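Local coordinates for protein alginate lyase (Chitinophaga sp. MD30, PDB 6KCW) that degrades the polysaccharide alginate as a bacterial lyase of polysaccharide lyase family 36, at residues G126-F130 and Y151-I157. Residue numbers count along the deposited sequence, not the author numbering.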
loop_
_atom_site.group_PDB
_atom_site.type_symbol
_atom_site.label_atom_id
_atom_site.label_comp_id
_atom_site.label_asym_id
_atom_site.label_seq_id
_atom_site.Cartn_x
_atom_site.Cartn_y
_atom_site.Cartn_z
ATOM N N GLY A 126 4.836 -1.782 -22.790
ATOM C CA GLY A 126 6.128 -1.382 -22.253
ATOM C C GLY A 126 6.133 -0.203 -21.294
ATOM O O GLY A 126 7.206 0.148 -20.780
ATOM N N ARG A 127 4.982 0.413 -21.029
ATOM C CA ARG A 127 4.910 1.512 -20.075
ATOM C C ARG A 127 4.839 0.968 -18.651
ATOM O O ARG A 127 4.242 -0.083 -18.404
ATOM C CB ARG A 127 3.694 2.399 -20.375
ATOM C CG ARG A 127 3.858 3.859 -19.943
ATOM C CD ARG A 127 2.774 4.784 -20.528
ATOM N NE ARG A 127 1.492 4.713 -19.822
ATOM C CZ ARG A 127 1.140 5.504 -18.810
ATOM N NH1 ARG A 127 1.965 6.449 -18.367
ATOM N NH2 ARG A 127 -0.048 5.355 -18.237
ATOM N N VAL A 128 5.462 1.682 -17.715
ATOM C CA VAL A 128 5.530 1.275 -16.313
ATOM C C VAL A 128 5.176 2.475 -15.443
ATOM O O VAL A 128 5.830 3.520 -15.533
ATOM C CB VAL A 128 6.920 0.734 -15.932
ATOM C CG1 VAL A 128 6.976 0.439 -14.439
ATOM C CG2 VAL A 128 7.242 -0.513 -16.746
ATOM N N PHE A 129 4.178 2.318 -14.573
ATOM C CA PHE A 129 3.692 3.452 -13.797
ATOM C C PHE A 129 3.239 3.002 -12.413
ATOM O O PHE A 129 3.211 1.814 -12.094
ATOM C CB PHE A 129 2.540 4.171 -14.525
ATOM C CG PHE A 129 1.526 3.237 -15.135
ATOM C CD1 PHE A 129 0.466 2.752 -14.383
ATOM C CD2 PHE A 129 1.636 2.845 -16.461
ATOM C CE1 PHE A 129 -0.461 1.884 -14.933
ATOM C CE2 PHE A 129 0.713 1.978 -17.028
ATOM C CZ PHE A 129 -0.339 1.493 -16.261
ATOM N N PHE A 130 2.907 3.990 -11.586
ATOM C CA PHE A 130 2.103 3.788 -10.393
ATOM C C PHE A 130 0.623 3.797 -10.779
ATOM O O PHE A 130 0.233 4.326 -11.821
ATOM C CB PHE A 130 2.396 4.880 -9.351
ATOM C CG PHE A 130 3.726 4.730 -8.657
ATOM C CD1 PHE A 130 3.989 3.618 -7.866
ATOM C CD2 PHE A 130 4.701 5.704 -8.779
ATOM C CE1 PHE A 130 5.196 3.465 -7.219
ATOM C CE2 PHE A 130 5.924 5.563 -8.123
ATOM C CZ PHE A 130 6.168 4.426 -7.342
ATOM N N TYR A 151 0.396 7.224 -12.622
ATOM C CA TYR A 151 1.456 8.204 -12.472
ATOM C C TYR A 151 2.772 7.588 -12.939
ATOM O O TYR A 151 3.198 6.540 -12.429
ATOM C CB TYR A 151 1.575 8.686 -11.028
ATOM C CG TYR A 151 2.624 9.766 -10.816
ATOM C CD1 TYR A 151 3.956 9.436 -10.584
ATOM C CD2 TYR A 151 2.280 11.113 -10.843
ATOM C CE1 TYR A 151 4.911 10.410 -10.385
ATOM C CE2 TYR A 151 3.241 12.111 -10.643
ATOM C CZ TYR A 151 4.552 11.750 -10.416
ATOM O OH TYR A 151 5.513 12.714 -10.217
ATOM N N PRO A 152 3.422 8.243 -13.913
ATOM C CA PRO A 152 2.926 9.492 -14.507
ATOM C C PRO A 152 1.781 9.249 -15.491
ATOM O O PRO A 152 1.565 8.085 -15.879
ATOM C CB PRO A 152 4.161 10.049 -15.215
ATOM C CG PRO A 152 4.929 8.816 -15.608
ATOM C CD PRO A 152 4.668 7.779 -14.548
ATOM N N SER A 153 1.040 10.308 -15.856
ATOM C CA SER A 153 -0.085 10.129 -16.777
ATOM C C SER A 153 0.400 9.718 -18.162
ATOM O O SER A 153 -0.290 8.967 -18.857
ATOM C CB SER A 153 -0.948 11.403 -16.854
ATOM O OG SER A 153 -0.187 12.559 -17.204
ATOM N N SER A 154 1.586 10.166 -18.568
ATOM C CA SER A 154 2.237 9.672 -19.774
ATOM C C SER A 154 3.686 9.324 -19.446
ATOM O O SER A 154 4.259 9.829 -18.478
ATOM C CB SER A 154 2.161 10.695 -20.929
ATOM O OG SER A 154 3.021 11.806 -20.718
ATOM N N GLY A 155 4.278 8.440 -20.253
ATOM C CA GLY A 155 5.617 7.954 -19.971
ATOM C C GLY A 155 5.628 6.949 -18.831
ATOM O O GLY A 155 4.589 6.539 -18.313
ATOM N N SER A 156 6.838 6.558 -18.430
ATOM C CA SER A 156 7.037 5.578 -17.375
ATOM C C SER A 156 7.722 6.206 -16.164
ATOM O O SER A 156 8.337 7.273 -16.254
ATOM C CB SER A 156 7.868 4.384 -17.874
ATOM O OG SER A 156 7.137 3.559 -18.777
ATOM N N ILE A 157 7.588 5.540 -15.014
ATOM C CA ILE A 157 8.396 5.848 -13.833
ATOM C C ILE A 157 9.791 5.302 -14.097
ATOM O O ILE A 157 9.979 4.526 -15.039
ATOM C CB ILE A 157 7.801 5.250 -12.541
ATOM C CG1 ILE A 157 7.538 3.749 -12.697
ATOM C CG2 ILE A 157 6.516 5.960 -12.164
ATOM C CD1 ILE A 157 6.910 3.108 -11.466
#
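I157 lays its CD1 methyl over the face of the F130 ring, a CH-pi contact with CD1 4.2 Å from the ring centroid and almost on the ring normal. Its CG1 also meets V128 CG1 at 3.8 Å. Backbone hydrogen bonds join both ends of segment 151-157 to 126-130. F130 and Y151 form a single antiparallel bridge, a hydrogen-bonded pair: F130 N to Y151 O is 2.7 Å and Y151 N to F130 O is 3.0 Å. Further along, I157 N donates to V128 O at 2.7 Å. Between these points the loop arches away from the strand, starting with a cis peptide bond before P152. R127 spans this arch. Its NH1 donates to G155 O at 2.6 Å and to P152 O at 3.0 Å, so one guanidinium nitrogen bridges two carbonyls of the same loop. S156 OG accepts from V128 N at 2.7 Å. The loop thus folds back onto the start of strand 128-135. Strand 113-122 pairs with that strand in one antiparallel sheet, where M118 touches F130. I185 of strand 179-185, in the other, touches both F130 and Y151. F130 therefore lies between the sheets, consistent with a concanavalin-like beta-sandwich.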